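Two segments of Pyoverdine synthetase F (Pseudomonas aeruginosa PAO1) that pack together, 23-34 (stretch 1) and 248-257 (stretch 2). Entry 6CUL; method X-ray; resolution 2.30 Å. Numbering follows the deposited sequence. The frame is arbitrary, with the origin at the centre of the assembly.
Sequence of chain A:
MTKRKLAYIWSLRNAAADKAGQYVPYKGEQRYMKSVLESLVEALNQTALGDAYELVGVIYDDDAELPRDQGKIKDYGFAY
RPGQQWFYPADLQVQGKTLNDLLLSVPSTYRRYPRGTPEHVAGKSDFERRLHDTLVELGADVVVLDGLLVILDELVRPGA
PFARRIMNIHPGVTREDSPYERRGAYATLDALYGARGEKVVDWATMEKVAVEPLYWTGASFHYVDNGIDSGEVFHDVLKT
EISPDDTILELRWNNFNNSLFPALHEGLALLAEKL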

# COMPACT_ATOMS: atom_id res chain seq x y z
N TYR A 23 9.71 -8.98 -12.01
CA TYR A 23 10.68 -8.16 -12.66
C TYR A 23 10.02 -7.34 -13.70
O TYR A 23 9.15 -7.80 -14.33
N VAL A 24 10.41 -6.12 -13.87
CA VAL A 24 9.77 -5.34 -14.88
C VAL A 24 10.79 -4.68 -15.75
O VAL A 24 11.84 -4.37 -15.30
N PRO A 25 10.52 -4.57 -17.02
CA PRO A 25 11.43 -3.87 -17.88
C PRO A 25 11.45 -2.36 -17.50
O PRO A 25 10.44 -1.75 -17.36
N TYR A 26 12.64 -1.82 -17.36
CA TYR A 26 12.91 -0.47 -16.92
C TYR A 26 14.13 0.03 -17.66
O TYR A 26 14.98 -0.76 -17.95
N LYS A 27 14.11 1.27 -18.15
CA LYS A 27 15.29 1.85 -18.77
C LYS A 27 15.94 1.00 -19.88
O LYS A 27 17.17 0.98 -20.02
N GLY A 28 15.17 0.30 -20.68
CA GLY A 28 15.76 -0.58 -21.63
C GLY A 28 16.18 -1.95 -21.10
O GLY A 28 16.58 -2.77 -21.86
N GLU A 29 16.15 -2.20 -19.81
CA GLU A 29 16.39 -3.55 -19.31
C GLU A 29 15.44 -3.99 -18.25
O GLU A 29 14.34 -3.89 -18.53
N GLN A 30 15.82 -4.46 -17.08
CA GLN A 30 14.82 -4.89 -16.10
C GLN A 30 15.07 -4.53 -14.66
O GLN A 30 16.18 -4.29 -14.30
N ARG A 31 14.03 -4.46 -13.83
CA ARG A 31 14.24 -4.07 -12.48
C ARG A 31 13.27 -4.99 -11.72
O ARG A 31 12.20 -5.27 -12.15
N TYR A 32 13.64 -5.40 -10.56
CA TYR A 32 12.78 -6.21 -9.73
C TYR A 32 11.79 -5.33 -8.98
O TYR A 32 12.18 -4.50 -8.25
N MSE A 33 10.50 -5.55 -9.16
CA MSE A 33 9.48 -4.72 -8.52
C MSE A 33 9.26 -5.20 -7.14
O MSE A 33 8.43 -6.02 -6.90
N LYS A 34 10.07 -4.71 -6.23
CA LYS A 34 10.04 -5.10 -4.86
C LYS A 34 8.81 -4.54 -4.22
O LYS A 34 8.43 -3.48 -4.56
N ILE A 248 4.76 3.99 -16.99
CA ILE A 248 4.15 3.76 -15.70
C ILE A 248 4.93 2.77 -14.85
O ILE A 248 5.13 3.03 -13.71
N LEU A 249 5.43 1.70 -15.44
CA LEU A 249 6.25 0.77 -14.69
C LEU A 249 7.48 1.44 -14.15
O LEU A 249 7.91 1.06 -13.15
N GLU A 250 8.11 2.33 -14.91
CA GLU A 250 9.24 3.11 -14.44
C GLU A 250 8.91 4.10 -13.33
O GLU A 250 9.63 4.26 -12.44
N LEU A 251 7.82 4.81 -13.44
CA LEU A 251 7.42 5.73 -12.40
C LEU A 251 7.10 5.05 -11.06
O LEU A 251 7.55 5.50 -10.08
N ARG A 252 6.40 3.94 -11.08
CA ARG A 252 6.09 3.22 -9.88
C ARG A 252 7.32 2.76 -9.18
O ARG A 252 7.42 2.95 -8.05
N TRP A 253 8.23 2.15 -9.90
CA TRP A 253 9.46 1.69 -9.34
C TRP A 253 10.23 2.89 -8.80
O TRP A 253 10.52 2.91 -7.70
N ASN A 254 10.44 3.92 -9.54
CA ASN A 254 11.17 5.00 -8.99
C ASN A 254 10.56 5.67 -7.75
O ASN A 254 11.26 6.00 -6.85
N ASN A 255 9.28 5.91 -7.73
CA ASN A 255 8.67 6.44 -6.56
C ASN A 255 8.76 5.43 -5.40
O ASN A 255 8.95 5.82 -4.32
N PHE A 256 8.59 4.15 -5.68
CA PHE A 256 8.76 3.15 -4.67
C PHE A 256 10.18 3.19 -4.21
O PHE A 256 10.37 3.12 -3.07
N ASN A 257 11.16 3.23 -5.11
CA ASN A 257 12.56 3.32 -4.73
C ASN A 257 13.12 4.74 -4.34
O ASN A 257 13.94 4.83 -3.51

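The indole of W253 is gripped by a hairpin that closes on it from several directions, and its ring nitrogen ties it to backbone: NE1 of W253 donates to O of Y32 at 3.1 Å, with an N-H...O angle of 150°; the carbonyl lies at the ring edge, near its plane. W253 points toward the hairpin with chi1 t (-165°) and chi2 94°, and 113 Å² of its surface is covered by the first stretch. Over one face lies R31, also pointing toward its partner; its CB sits 3.7 Å from the centroid of the five-membered ring of W253, 26° off the normal, a CH-pi contact.

Y26 adopts chi1 t (175°). Its CA-to-CB bond runs sideways, yet the ring end comes nearer the helix: CE1 of Y26 is 4.2 Å from CE3 of W253, and the two six-membered rings lie oblique, with centroids 5.1 Å apart and planes at 40°. CD1 of Y26 also meets CG of E250 at 3.3 Å. At the ring's tip, ND2 of N254 donates a weak hydrogen bond to OH of Y26 (3.3 Å, 136°). At the second residue of the type I' turn, N of K27 gives another weak bond to OE2 of E250 (3.5 Å, 158°).

Selenomethionine M33 (chi1 t, chi2 p) buries 96 Å² by reaching across the helix surface. SE of M33 approaches CD1 of W253 at 4.0 Å and CD2 of F256 at 4.1 Å, while CE of M33 lies 3.7 Å from NH2 of R252 and 4.4 Å from CD2 of L249. That leucine (chi1 m, chi2 t) points toward the hairpin, where its CD2 meets CG1 of V24 (chi1 m) at 4.2 Å.

Water 1 bridges the stretches, donating to O of K34 (3.3 Å) and accepting from ND2 of N257 (2.8 Å).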

# COMPACT_ATOMS: atom_id res chain seq x y z
CB TYR A 23 11.74 -8.97 -13.35
CG TYR A 23 12.92 -9.30 -12.51
CD1 TYR A 23 13.93 -8.38 -12.30
CD2 TYR A 23 13.01 -10.51 -11.96
CE1 TYR A 23 14.97 -8.69 -11.54
CE2 TYR A 23 14.05 -10.82 -11.21
CZ TYR A 23 15.02 -9.93 -11.00
OH TYR A 23 16.03 -10.38 -10.24
CB VAL A 24 8.84 -4.28 -14.32
CG1 VAL A 24 7.66 -4.90 -13.61
CG2 VAL A 24 9.61 -3.31 -13.46
CB PRO A 25 10.83 -4.10 -19.25
CG PRO A 25 9.46 -4.57 -19.03
CD PRO A 25 9.53 -5.33 -17.77
CB TYR A 26 13.22 -0.54 -15.42
CG TYR A 26 13.65 0.73 -14.80
CD1 TYR A 26 12.73 1.62 -14.33
CD2 TYR A 26 14.95 1.04 -14.71
CE1 TYR A 26 13.11 2.80 -13.81
CE2 TYR A 26 15.33 2.22 -14.19
CZ TYR A 26 14.40 3.09 -13.75
OH TYR A 26 14.81 4.22 -13.21
CB LYS A 27 16.35 1.90 -17.72
CG LYS A 27 16.64 3.21 -17.14
CD LYS A 27 17.71 2.99 -16.08
CE LYS A 27 19.11 3.20 -16.58
NZ LYS A 27 20.00 2.78 -15.49
CB GLU A 29 17.83 -3.88 -19.02
CG GLU A 29 18.21 -5.03 -19.92
CD GLU A 29 17.07 -6.00 -20.13
OE1 GLU A 29 16.86 -6.86 -19.29
OE2 GLU A 29 16.38 -5.92 -21.14
CB GLN A 30 14.62 -6.37 -16.24
CG GLN A 30 13.41 -6.69 -17.08
CD GLN A 30 13.05 -8.13 -17.02
OE1 GLN A 30 13.91 -9.00 -16.96
NE2 GLN A 30 11.77 -8.38 -17.00
CB ARG A 31 13.80 -2.62 -12.30
CG ARG A 31 14.79 -1.64 -11.71
CD ARG A 31 15.96 -1.42 -12.61
NE ARG A 31 16.87 -0.35 -12.29
CZ ARG A 31 17.91 -0.06 -13.04
NH1 ARG A 31 18.12 -0.71 -14.14
NH2 ARG A 31 18.76 0.86 -12.72
CB TYR A 32 13.62 -7.04 -8.77
CG TYR A 32 12.85 -7.78 -7.75
CD1 TYR A 32 12.25 -8.99 -8.02
CD2 TYR A 32 12.72 -7.28 -6.52
CE1 TYR A 32 11.56 -9.65 -7.09
CE2 TYR A 32 12.03 -7.93 -5.59
CZ TYR A 32 11.45 -9.12 -5.87
OH TYR A 32 10.78 -9.65 -4.87
CB MSE A 33 8.17 -4.80 -9.27
CG MSE A 33 7.07 -3.85 -8.86
SE MSE A 33 7.48 -1.98 -8.84
CE MSE A 33 6.97 -1.52 -10.60
CB LYS A 34 11.28 -4.57 -4.16
CG LYS A 34 11.52 -5.02 -2.76
CD LYS A 34 12.55 -4.16 -2.11
CE LYS A 34 13.97 -4.59 -2.41
NZ LYS A 34 15.05 -3.85 -1.74
CB ILE A 248 2.64 3.49 -15.82
CG1 ILE A 248 1.96 3.77 -14.51
CG2 ILE A 248 2.36 2.10 -16.34
CD1 ILE A 248 1.88 5.21 -14.22
CB LEU A 249 6.64 -0.42 -15.53
CG LEU A 249 5.48 -1.29 -15.81
CD1 LEU A 249 5.84 -2.35 -16.78
CD2 LEU A 249 4.95 -1.86 -14.55
CB GLU A 250 9.91 3.84 -15.58
CG GLU A 250 10.67 2.98 -16.53
CD GLU A 250 10.48 3.37 -17.96
OE1 GLU A 250 9.71 4.22 -18.20
OE2 GLU A 250 11.08 2.79 -18.81
CB LEU A 251 6.26 6.60 -12.85
CG LEU A 251 5.84 7.72 -11.92
CD1 LEU A 251 7.01 8.39 -11.28
CD2 LEU A 251 5.06 8.74 -12.68
CB ARG A 252 5.25 1.97 -10.17
CG ARG A 252 3.80 2.21 -10.50
CD ARG A 252 2.87 1.00 -10.37
NE ARG A 252 3.40 -0.27 -10.66
CZ ARG A 252 2.94 -1.07 -11.57
NH1 ARG A 252 1.92 -0.76 -12.28
NH2 ARG A 252 3.50 -2.21 -11.74
CB TRP A 253 10.25 0.93 -10.43
CG TRP A 253 11.38 0.09 -9.96
CD1 TRP A 253 11.36 -1.21 -9.70
CD2 TRP A 253 12.69 0.52 -9.71
NE1 TRP A 253 12.54 -1.62 -9.29
CE2 TRP A 253 13.40 -0.58 -9.29
CE3 TRP A 253 13.35 1.74 -9.80
CZ2 TRP A 253 14.73 -0.49 -8.94
CZ3 TRP A 253 14.61 1.82 -9.45
CH2 TRP A 253 15.31 0.72 -9.03
CB ASN A 254 11.37 6.01 -10.06
CG ASN A 254 12.36 5.57 -11.07
OD1 ASN A 254 13.01 4.61 -10.91
ND2 ASN A 254 12.45 6.29 -12.11
CB ASN A 255 7.27 6.92 -6.80
CG ASN A 255 6.85 7.97 -5.83
OD1 ASN A 255 7.59 8.87 -5.55
ND2 ASN A 255 5.69 7.82 -5.29
CB PHE A 256 8.66 1.76 -5.20
CG PHE A 256 7.35 1.10 -5.01
CD1 PHE A 256 6.22 1.80 -4.85
CD2 PHE A 256 7.26 -0.28 -5.13
CE1 PHE A 256 5.02 1.14 -4.74
CE2 PHE A 256 6.09 -0.92 -5.04
CZ PHE A 256 4.98 -0.23 -4.83
CB ASN A 257 13.43 2.48 -5.70
CG ASN A 257 13.03 0.95 -5.75
OD1 ASN A 257 13.68 0.11 -5.21
ND2 ASN A 257 12.02 0.65 -6.43
O HOH W 1 10.52 -1.73 -6.34